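Local coordinates for protein putative glycosyl hydrolase (Bacteroides thetaiotaomicron VPI-5482, PDB 3K11) that is a putative glycosyl hydrolase of family 88, probably cleaving glycosidic bonds, though its function is not established, at residues Asp186-Arg191 / Leu234-Arg239; Trp200-Phe205 / Ala265-Trp270; Ala271-Cys276 / Thr329-Tyr334. One frame throughout, in Å; residues are numbered along the deposited sequence. Where two conformers were deposited one is given.

Interaction 1: Asp186-Arg191 / Leu234-Arg239; sequences DGTFAR and LQFADR. With EDO (1,2-ethanediol), chain I.
Asp186 and Thr188 meet Gln235 and Arg239 where an Asx turn in the loop after helix 167-180 rests on helix 222-240. The turn closes through Asp186 OD1, which accepts from the backbone N of Thr188. The Thr188 hydroxyl donates to the same oxygen, from the same face of the carboxylate. Both bonds hold the carboxylate in the turn, with OD2 turned to the helix.

Gln235 can be followed outward. Its CB lies 3.3 Å from Thr188 OG1. CG is anti to the carbonyl carbon (chi1 -76°), and the extended chain beyond it carries the amide out to Asp186 and Thr188. Gln235 CD comes within 3.6 Å of Asp186 OD2. The amide and the carboxylate are stacked, their planes 16° apart. At the tip, Gln235 NE2 donates twice: to Asp186 O at 3.0 Å and to Thr188 OG1 at 2.9 Å. The first bond arrives from above the carbonyl plane. That same Asp186 O also accepts from Lys231.

One helix turn on, Arg239 approaches Asp186 tip to tip, with guanidinium and carboxylate planes 73° apart. Arg239 NH1 and Arg239 NH2 both grip the single oxygen Asp186 OD2 in a salt bridge, NH2 at 2.9 Å. NH1 uses the syn lone pair; NH2 comes from above the carboxylate plane. Arg239 NH1 also donates to Gln235 O, which ties the guanidinium back to its own helix.

The apolar side of the contact includes a CH-pi interaction. Thr188 CG2 lies over one face of the Phe236 ring, 3.7 Å from its centroid. Met204 of helix 202-217 also packs on this ring.

Further along the loop, Arg191 holds a 1,2-ethanediol, probably from the crystallisation liquor. Arg191 NH1 donates to O2 of the diol, and Arg191 NH2 to its O1 at 2.9 Å.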
loop_
_atom_site.group_PDB
_atom_site.type_symbol
_atom_site.label_atom_id
_atom_site.label_comp_id
_atom_site.label_asym_id
_atom_site.label_seq_id
_atom_site.Cartn_x
_atom_site.Cartn_y
_atom_site.Cartn_z
ATOM N N ASP A 186 0.588 -16.112 -32.571
ATOM C CA ASP A 186 -0.084 -17.217 -31.929
ATOM C C ASP A 186 -1.602 -17.117 -31.941
ATOM O O ASP A 186 -2.271 -17.958 -31.353
ATOM C CB ASP A 186 0.425 -17.401 -30.525
ATOM C CG ASP A 186 -0.067 -16.351 -29.570
ATOM O OD1 ASP A 186 -0.775 -15.397 -29.953
ATOM O OD2 ASP A 186 0.287 -16.496 -28.401
ATOM N N GLY A 187 -2.148 -16.106 -32.605
ATOM C CA GLY A 187 -3.601 -16.012 -32.795
ATOM C C GLY A 187 -4.280 -15.099 -31.796
ATOM O O GLY A 187 -5.453 -14.815 -31.940
ATOM N N THR A 188 -3.590 -14.674 -30.751
ATOM C CA THR A 188 -4.195 -13.803 -29.727
ATOM C C THR A 188 -4.670 -12.461 -30.319
ATOM O O THR A 188 -3.935 -11.792 -31.036
ATOM C CB THR A 188 -3.229 -13.488 -28.562
ATOM O OG1 THR A 188 -2.523 -14.665 -28.139
ATOM C CG2 THR A 188 -3.987 -12.781 -27.390
ATOM N N PHE A 189 -5.924 -12.107 -30.066
ATOM C CA PHE A 189 -6.435 -10.801 -30.534
ATOM C C PHE A 189 -5.491 -9.697 -30.036
ATOM O O PHE A 189 -5.225 -9.630 -28.857
ATOM C CB PHE A 189 -7.837 -10.528 -30.006
ATOM C CG PHE A 189 -8.897 -11.491 -30.511
ATOM C CD1 PHE A 189 -9.054 -11.726 -31.856
ATOM C CD2 PHE A 189 -9.797 -12.078 -29.618
ATOM C CE1 PHE A 189 -10.076 -12.581 -32.310
ATOM C CE2 PHE A 189 -10.809 -12.915 -30.086
ATOM C CZ PHE A 189 -10.925 -13.162 -31.401
ATOM N N ALA A 190 -5.051 -8.804 -30.951
ATOM C CA ALA A 190 -4.050 -7.775 -30.645
ATOM C C ALA A 190 -4.358 -6.484 -31.377
ATOM O O ALA A 190 -5.302 -6.407 -32.198
ATOM C CB ALA A 190 -2.666 -8.278 -31.060
ATOM N N ARG A 191 -3.569 -5.466 -31.067
ATOM C CA ARG A 191 -3.642 -4.158 -31.725
ATOM C C ARG A 191 -2.259 -3.720 -32.116
ATOM O O ARG A 191 -1.266 -4.198 -31.573
ATOM C CB ARG A 191 -4.255 -3.107 -30.802
ATOM C CG ARG A 191 -5.571 -3.521 -30.211
ATOM C CD ARG A 191 -6.323 -2.353 -29.670
ATOM N NE ARG A 191 -7.430 -2.806 -28.834
ATOM C CZ ARG A 191 -8.234 -1.998 -28.160
ATOM N NH1 ARG A 191 -8.084 -0.690 -28.235
ATOM N NH2 ARG A 191 -9.187 -2.504 -27.399
ATOM N N LEU A 234 -6.472 -18.086 -22.319
ATOM C CA LEU A 234 -5.244 -18.503 -21.666
ATOM C C LEU A 234 -4.015 -17.815 -22.247
ATOM O O LEU A 234 -3.032 -17.538 -21.533
ATOM C CB LEU A 234 -5.121 -20.015 -21.777
ATOM C CG LEU A 234 -6.158 -20.900 -21.066
ATOM C CD1 LEU A 234 -5.892 -22.349 -21.442
ATOM C CD2 LEU A 234 -6.149 -20.708 -19.506
ATOM N N GLN A 235 -4.064 -17.487 -23.522
ATOM C CA GLN A 235 -2.928 -16.768 -24.171
ATOM C C GLN A 235 -2.827 -15.330 -23.673
ATOM O O GLN A 235 -1.725 -14.786 -23.544
ATOM C CB GLN A 235 -3.054 -16.870 -25.706
ATOM C CG GLN A 235 -2.632 -18.252 -26.203
ATOM C CD GLN A 235 -2.677 -18.469 -27.697
ATOM O OE1 GLN A 235 -2.357 -19.579 -28.142
ATOM N NE2 GLN A 235 -3.082 -17.462 -28.477
ATOM N N PHE A 236 -3.982 -14.673 -23.454
ATOM C CA PHE A 236 -4.016 -13.378 -22.780
ATOM C C PHE A 236 -3.521 -13.543 -21.338
ATOM O O PHE A 236 -2.642 -12.830 -20.874
ATOM C CB PHE A 236 -5.439 -12.780 -22.704
ATOM C CG PHE A 236 -5.856 -11.966 -23.905
ATOM C CD1 PHE A 236 -5.510 -10.648 -24.008
ATOM C CD2 PHE A 236 -6.673 -12.493 -24.886
ATOM C CE1 PHE A 236 -5.912 -9.871 -25.093
ATOM C CE2 PHE A 236 -7.066 -11.704 -25.991
ATOM C CZ PHE A 236 -6.677 -10.407 -26.081
ATOM N N ALA A 237 -4.139 -14.442 -20.594
ATOM C CA ALA A 237 -3.830 -14.517 -19.141
ATOM C C ALA A 237 -2.373 -14.857 -18.858
ATOM O O ALA A 237 -1.825 -14.311 -17.926
ATOM C CB ALA A 237 -4.815 -15.476 -18.397
ATOM N N ASP A 238 -1.760 -15.718 -19.680
ATOM C CA ASP A 238 -0.331 -16.083 -19.532
ATOM C C ASP A 238 0.518 -14.846 -19.410
ATOM O O ASP A 238 1.354 -14.706 -18.495
ATOM C CB ASP A 238 0.155 -16.870 -20.755
ATOM C CG ASP A 238 1.619 -17.306 -20.638
ATOM O OD1 ASP A 238 1.933 -17.915 -19.589
ATOM O OD2 ASP A 238 2.422 -16.999 -21.560
ATOM N N ARG A 239 0.259 -13.918 -20.309
ATOM C CA ARG A 239 1.053 -12.691 -20.406
ATOM C C ARG A 239 0.624 -11.556 -19.473
ATOM O O ARG A 239 1.464 -10.823 -18.991
ATOM C CB ARG A 239 0.963 -12.169 -21.818
ATOM C CG ARG A 239 1.568 -13.151 -22.811
ATOM C CD ARG A 239 1.281 -12.668 -24.154
ATOM N NE ARG A 239 1.961 -13.358 -25.252
ATOM C CZ ARG A 239 1.371 -14.157 -26.150
ATOM N NH1 ARG A 239 0.101 -14.555 -26.033
ATOM N NH2 ARG A 239 2.100 -14.599 -27.158
HETATM C C1 EDO I . -11.813 -0.267 -25.469
HETATM O O1 EDO I . -11.326 -1.596 -25.620
HETATM C C2 EDO I . -10.643 0.678 -25.657
HETATM O O2 EDO I . -10.491 0.868 -27.043
#

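Interaction 2: Trp200-Phe205 / Ala265-Trp270; sequences WLDDMF and ARANGW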
loop_
_atom_site.group_PDB
_atom_site.type_symbol
_atom_site.label_atom_id
_atom_site.label_comp_id
_atom_site.label_asym_id
_atom_site.label_seq_id
_atom_site.Cartn_x
_atom_site.Cartn_y
_atom_site.Cartn_z
ATOM N N TRP A 200 -4.235 -5.520 -25.277
ATOM C CA TRP A 200 -5.071 -4.712 -24.384
ATOM C C TRP A 200 -5.904 -5.638 -23.550
ATOM O O TRP A 200 -6.620 -6.491 -24.084
ATOM C CB TRP A 200 -6.012 -3.859 -25.216
ATOM C CG TRP A 200 -5.374 -2.707 -25.896
ATOM C CD1 TRP A 200 -4.356 -2.726 -26.816
ATOM C CD2 TRP A 200 -5.778 -1.360 -25.763
ATOM N NE1 TRP A 200 -4.087 -1.454 -27.237
ATOM C CE2 TRP A 200 -4.955 -0.590 -26.626
ATOM C CE3 TRP A 200 -6.760 -0.719 -24.992
ATOM C CZ2 TRP A 200 -5.100 0.799 -26.764
ATOM C CZ3 TRP A 200 -6.883 0.660 -25.094
ATOM C CH2 TRP A 200 -6.075 1.406 -25.999
ATOM N N LEU A 201 -5.860 -5.457 -22.240
ATOM C CA LEU A 201 -6.673 -6.281 -21.342
ATOM C C LEU A 201 -8.142 -6.209 -21.768
ATOM O O LEU A 201 -8.876 -7.209 -21.693
ATOM C CB LEU A 201 -6.486 -5.807 -19.897
ATOM C CG LEU A 201 -7.092 -6.660 -18.822
ATOM C CD1 LEU A 201 -6.570 -8.110 -18.895
ATOM C CD2 LEU A 201 -6.826 -6.006 -17.422
ATOM N N ASP A 202 -8.588 -5.031 -22.235
ATOM C CA ASP A 202 -9.980 -4.829 -22.632
ATOM C C ASP A 202 -10.403 -5.847 -23.668
ATOM O O ASP A 202 -11.578 -6.250 -23.687
ATOM C CB ASP A 202 -10.207 -3.442 -23.264
ATOM C CG ASP A 202 -9.684 -2.283 -22.389
ATOM O OD1 ASP A 202 -8.495 -2.271 -22.094
ATOM O OD2 ASP A 202 -10.470 -1.411 -21.952
ATOM N N ASP A 203 -9.463 -6.329 -24.484
ATOM C CA ASP A 203 -9.848 -7.191 -25.625
ATOM C C ASP A 203 -10.191 -8.603 -25.185
ATOM O O ASP A 203 -10.773 -9.331 -25.940
ATOM C CB ASP A 203 -8.795 -7.223 -26.700
ATOM C CG ASP A 203 -8.768 -5.961 -27.554
ATOM O OD1 ASP A 203 -9.816 -5.274 -27.645
ATOM O OD2 ASP A 203 -7.728 -5.717 -28.183
HETATM N N MSE A 204 -9.838 -8.995 -23.952
HETATM C CA MSE A 204 -10.373 -10.232 -23.409
HETATM C C MSE A 204 -11.909 -10.177 -23.516
HETATM O O MSE A 204 -12.559 -11.114 -23.959
HETATM C CB MSE A 204 -9.935 -10.447 -21.968
HETATM C CG MSE A 204 -8.457 -10.792 -21.866
HETATM SE SE MSE A 204 -7.900 -11.239 -20.083
HETATM C CE MSE A 204 -8.581 -13.031 -20.044
ATOM N N PHE A 205 -12.476 -9.035 -23.152
ATOM C CA PHE A 205 -13.923 -8.831 -23.116
ATOM C C PHE A 205 -14.457 -8.427 -24.462
ATOM O O PHE A 205 -15.563 -8.819 -24.834
ATOM C CB PHE A 205 -14.290 -7.810 -22.049
ATOM C CG PHE A 205 -15.754 -7.565 -21.949
ATOM C CD1 PHE A 205 -16.618 -8.542 -21.401
ATOM C CD2 PHE A 205 -16.277 -6.388 -22.444
ATOM C CE1 PHE A 205 -17.987 -8.314 -21.355
ATOM C CE2 PHE A 205 -17.655 -6.157 -22.423
ATOM C CZ PHE A 205 -18.502 -7.116 -21.862
ATOM N N ALA A 265 -8.648 -0.435 -13.031
ATOM C CA ALA A 265 -9.865 -1.115 -12.513
ATOM C C ALA A 265 -10.874 -1.508 -13.544
ATOM O O ALA A 265 -11.320 -2.673 -13.542
ATOM C CB ALA A 265 -10.532 -0.268 -11.361
ATOM N N ARG A 266 -11.233 -0.625 -14.482
ATOM C CA ARG A 266 -12.258 -1.050 -15.428
ATOM C C ARG A 266 -11.794 -2.235 -16.266
ATOM O O ARG A 266 -12.529 -3.188 -16.398
ATOM C CB ARG A 266 -12.743 0.076 -16.318
ATOM C CG ARG A 266 -13.772 -0.455 -17.332
ATOM C CD ARG A 266 -14.717 0.574 -17.890
ATOM N NE ARG A 266 -14.052 1.575 -18.699
ATOM C CZ ARG A 266 -14.134 2.887 -18.501
ATOM N NH1 ARG A 266 -14.847 3.409 -17.515
ATOM N NH2 ARG A 266 -13.512 3.697 -19.363
ATOM N N ALA A 267 -10.576 -2.211 -16.782
ATOM C CA ALA A 267 -10.097 -3.314 -17.626
ATOM C C ALA A 267 -9.947 -4.571 -16.782
ATOM O O ALA A 267 -10.162 -5.671 -17.271
ATOM C CB ALA A 267 -8.774 -2.945 -18.349
ATOM N N ASN A 268 -9.593 -4.437 -15.496
ATOM C CA ASN A 268 -9.607 -5.598 -14.622
ATOM C C ASN A 268 -11.015 -6.116 -14.469
ATOM O O ASN A 268 -11.241 -7.329 -14.486
ATOM C CB ASN A 268 -8.963 -5.283 -13.266
ATOM C CG ASN A 268 -7.490 -5.646 -13.265
ATOM O OD1 ASN A 268 -7.132 -6.776 -12.865
ATOM N ND2 ASN A 268 -6.631 -4.745 -13.810
ATOM N N GLY A 269 -11.999 -5.210 -14.464
ATOM C CA GLY A 269 -13.399 -5.626 -14.518
ATOM C C GLY A 269 -13.702 -6.383 -15.801
ATOM O O GLY A 269 -14.325 -7.438 -15.773
ATOM N N TRP A 270 -13.268 -5.881 -16.935
ATOM C CA TRP A 270 -13.496 -6.587 -18.183
ATOM C C TRP A 270 -12.925 -8.014 -18.163
ATOM O O TRP A 270 -13.536 -8.919 -18.674
ATOM C CB TRP A 270 -12.896 -5.821 -19.348
ATOM C CG TRP A 270 -13.555 -4.510 -19.689
ATOM C CD1 TRP A 270 -12.919 -3.380 -20.191
ATOM C CD2 TRP A 270 -14.940 -4.169 -19.585
ATOM N NE1 TRP A 270 -13.833 -2.400 -20.379
ATOM C CE2 TRP A 270 -15.071 -2.847 -20.010
ATOM C CE3 TRP A 270 -16.080 -4.851 -19.170
ATOM C CZ2 TRP A 270 -16.280 -2.192 -20.025
ATOM C CZ3 TRP A 270 -17.297 -4.185 -19.189
ATOM C CH2 TRP A 270 -17.374 -2.861 -19.599
HETATM O O HOH W 1 -13.036 0.156 -21.221
#
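The beginning of helix 265-281 meets residues 201-205, where the chain passes from strand 198-200 into helix 202-217, inside the helical (alpha/alpha)6 barrel expected of glycosyl hydrolase family 88. Phe205 and Trp270 form the aromatic part of the contact. Their rings form an offset stack: the planes are 8° apart, and the centroids of the phenyl and the six-membered indole ring are 4.6 Å apart. Phe205 CG is anti to the backbone N (chi1 -179°), and from there the ring lies over the indole. The overlap is at the rims, with Phe205 CD2 3.6 Å from Trp270 CE3. Arg266 CG covers the opposite face of the indole, so Trp270 is sandwiched between Phe205 and the aliphatic part of Arg266.

Leu201 packs beside Ala267. Its CD2 touches Ala267 CB at 3.7 Å and also lies against Ala267 O. The small alanine side chain faces Asp202 as well, with Ala267 CB 3.8 Å from Asp202 OD1. Close by, Asn268 has its own polar partners: OD1 bonds to His299, while ND2 donates to backbone carbonyls.

Asp202 spreads its two oxygens over different partners. OD1 is hydrogen-bonded to His250 of strand 247-253. OD2 sits at the edge of the indole, near its plane. A bound 1,2-ethanediol lies about 3 Å from the Asp202 side chain. It is probably from the crystallisation liquor, though such molecules often mark pockets.

A buried polar link completes the contact. One water donates to Asp202 OD2 and accepts from Arg266 NE, each at 3.1 Å. It also accepts from Trp270 NE1, at 2.8 Å and in the plane of the indole.

Interaction 3: Ala271-Cys276 / Thr329-Tyr334; sequences ALLTAC and TAIYVY
Leu272 and Leu273 pack against Tyr332, Ile331 and Tyr334 between two helices that run in the same direction. The axes of the short segments cross at 27° and come within 9.5 Å. This same-direction course is consistent with neighbouring helices of one layer in an (alpha/alpha)6 barrel, the fold expected of the family.

The two leucines serve different tyrosines. Leu272 crosses Tyr332 at about a right angle. Its CD2 branch makes the touch, 3.7 Å from Tyr332 CD1, and comes to the ring obliquely. Leu273 meets Tyr334 in a similar way, again at about a right angle. Its CD1 lies 3.5 Å from Tyr334 CE2 and is almost as close to CD2.

Tyr334 CG is anti to the backbone N (chi1 164°), and the ring reaches across toward helix 265-281. Leu273 CG is also anti to its backbone N (chi1 -176°). Leu273 has two partners: the branch CD1 takes the tyrosine, while Leu273 CB rests on Ile331 CG2 at 4.1 Å. Around the helix, Ile331 points between the directions taken by Tyr332 and Tyr334. Cys276, one turn beyond Leu272, adds a looser touch, its CB 4.4 Å from Tyr334 CE2.

All the touching residues are buried, and the contact is entirely apolar. Around it, Leu273 also leans on Phe205 of helix 202-217, and Leu272 on Phe296 and His299 of helix 289-304. Tyr332 meets Trp313 of strand 313-314 edge-to-face, and the Tyr334 ring meets Trp405 of helix 400-416.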
loop_
_atom_site.group_PDB
_atom_site.type_symbol
_atom_site.label_atom_id
_atom_site.label_comp_id
_atom_site.label_asym_id
_atom_site.label_seq_id
_atom_site.Cartn_x
_atom_site.Cartn_y
_atom_site.Cartn_z
ATOM N N ALA A 271 -11.772 -8.224 -17.537
ATOM C CA ALA A 271 -11.133 -9.545 -17.458
ATOM C C ALA A 271 -11.950 -10.462 -16.540
ATOM O O ALA A 271 -12.101 -11.660 -16.801
ATOM C CB ALA A 271 -9.707 -9.424 -16.889
ATOM N N LEU A 272 -12.463 -9.909 -15.448
ATOM C CA LEU A 272 -13.300 -10.692 -14.508
ATOM C C LEU A 272 -14.608 -11.087 -15.173
ATOM O O LEU A 272 -15.082 -12.230 -15.047
ATOM C CB LEU A 272 -13.545 -9.870 -13.224
ATOM C CG LEU A 272 -13.952 -10.676 -11.958
ATOM C CD1 LEU A 272 -12.858 -11.695 -11.504
ATOM C CD2 LEU A 272 -14.335 -9.716 -10.827
ATOM N N LEU A 273 -15.168 -10.133 -15.922
ATOM C CA LEU A 273 -16.427 -10.342 -16.657
ATOM C C LEU A 273 -16.241 -11.337 -17.777
ATOM O O LEU A 273 -17.141 -12.149 -18.044
ATOM C CB LEU A 273 -16.988 -8.984 -17.140
ATOM C CG LEU A 273 -18.339 -8.921 -17.841
ATOM C CD1 LEU A 273 -19.408 -9.702 -17.178
ATOM C CD2 LEU A 273 -18.767 -7.455 -18.006
ATOM N N THR A 274 -15.100 -11.290 -18.450
ATOM C CA THR A 274 -14.793 -12.292 -19.485
ATOM C C THR A 274 -14.804 -13.703 -18.926
ATOM O O THR A 274 -15.387 -14.627 -19.508
ATOM C CB THR A 274 -13.407 -12.034 -20.093
ATOM O OG1 THR A 274 -13.431 -10.750 -20.710
ATOM C CG2 THR A 274 -13.073 -13.066 -21.164
ATOM N N ALA A 275 -14.160 -13.892 -17.779
ATOM C CA ALA A 275 -14.185 -15.204 -17.120
ATOM C C ALA A 275 -15.616 -15.642 -16.830
ATOM O O ALA A 275 -15.968 -16.791 -17.054
ATOM C CB ALA A 275 -13.342 -15.153 -15.854
ATOM N N CYS A 276 -16.472 -14.735 -16.325
ATOM C CA CYS A 276 -17.886 -15.063 -16.109
ATOM C C CYS A 276 -18.601 -15.416 -17.399
ATOM O O CYS A 276 -19.312 -16.402 -17.430
ATOM C CB CYS A 276 -18.623 -13.895 -15.429
ATOM S SG CYS A 276 -18.097 -13.583 -13.719
ATOM N N THR A 329 -16.325 -0.766 -10.168
ATOM C CA THR A 329 -16.984 -1.227 -8.962
ATOM C C THR A 329 -18.237 -1.997 -9.295
ATOM O O THR A 329 -18.457 -3.112 -8.770
ATOM C CB THR A 329 -17.293 -0.048 -8.010
ATOM O OG1 THR A 329 -16.058 0.582 -7.624
ATOM C CG2 THR A 329 -18.043 -0.527 -6.766
ATOM N N ALA A 330 -19.032 -1.455 -10.217
ATOM C CA ALA A 330 -20.262 -2.136 -10.635
ATOM C C ALA A 330 -19.973 -3.497 -11.295
ATOM O O ALA A 330 -20.680 -4.489 -11.051
ATOM C CB ALA A 330 -21.091 -1.235 -11.611
ATOM N N ILE A 331 -19.009 -3.512 -12.201
ATOM C CA ILE A 331 -18.585 -4.750 -12.845
ATOM C C ILE A 331 -18.200 -5.809 -11.778
ATOM O O ILE A 331 -18.669 -6.964 -11.865
ATOM C CB ILE A 331 -17.409 -4.576 -13.825
ATOM C CG1 ILE A 331 -17.778 -3.672 -15.025
ATOM C CG2 ILE A 331 -16.933 -5.965 -14.324
ATOM C CD1 ILE A 331 -16.517 -3.085 -15.783
ATOM N N TYR A 332 -17.389 -5.441 -10.795
ATOM C CA TYR A 332 -17.007 -6.389 -9.760
ATOM C C TYR A 332 -18.195 -6.898 -8.989
ATOM O O TYR A 332 -18.275 -8.094 -8.658
ATOM C CB TYR A 332 -16.006 -5.823 -8.785
ATOM C CG TYR A 332 -14.722 -5.338 -9.453
ATOM C CD1 TYR A 332 -14.122 -6.055 -10.483
ATOM C CD2 TYR A 332 -14.080 -4.211 -9.006
ATOM C CE1 TYR A 332 -12.938 -5.607 -11.069
ATOM C CE2 TYR A 332 -12.885 -3.756 -9.594
ATOM C CZ TYR A 332 -12.340 -4.453 -10.630
ATOM O OH TYR A 332 -11.181 -4.004 -11.247
ATOM N N VAL A 333 -19.104 -6.004 -8.655
ATOM C CA VAL A 333 -20.337 -6.431 -7.934
ATOM C C VAL A 333 -21.091 -7.483 -8.765
ATOM O O VAL A 333 -21.537 -8.492 -8.225
ATOM C CB VAL A 333 -21.253 -5.225 -7.603
ATOM C CG1 VAL A 333 -22.645 -5.665 -7.079
ATOM C CG2 VAL A 333 -20.549 -4.295 -6.550
ATOM N N TYR A 334 -21.268 -7.223 -10.053
ATOM C CA TYR A 334 -21.929 -8.196 -10.910
ATOM C C TYR A 334 -21.172 -9.517 -10.849
ATOM O O TYR A 334 -21.772 -10.577 -10.691
ATOM C CB TYR A 334 -22.043 -7.769 -12.382
ATOM C CG TYR A 334 -22.365 -8.983 -13.234
ATOM C CD1 TYR A 334 -23.645 -9.529 -13.244
ATOM C CD2 TYR A 334 -21.382 -9.638 -13.974
ATOM C CE1 TYR A 334 -23.916 -10.668 -13.970
ATOM C CE2 TYR A 334 -21.654 -10.819 -14.691
ATOM C CZ TYR A 334 -22.929 -11.307 -14.683
ATOM O OH TYR A 334 -23.253 -12.439 -15.398
#

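How the interactions relate
Interactions 2 and 3 lie in the core and share helix 265-281. Interaction 2 uses its beginning, interaction 3 the turns that follow. Interaction 1 is partly buried and farther out, its centre about 20 Å from the centre of the chain. The chemistry follows this order: charged and amide groups dominate interaction 1, an aromatic stack and a water-bridged polar cluster interaction 2, and apolar side chains interaction 3. Interactions 1 and 2 touch through the Arg191-Asp203 salt bridge and at Phe236. Interactions 2 and 3 meet at several points, among them Thr274 OG1 against Phe205 and a probable weak hydrogen bond from Tyr332 OH to Ala265 O. Interactions 1 and 3 do not touch.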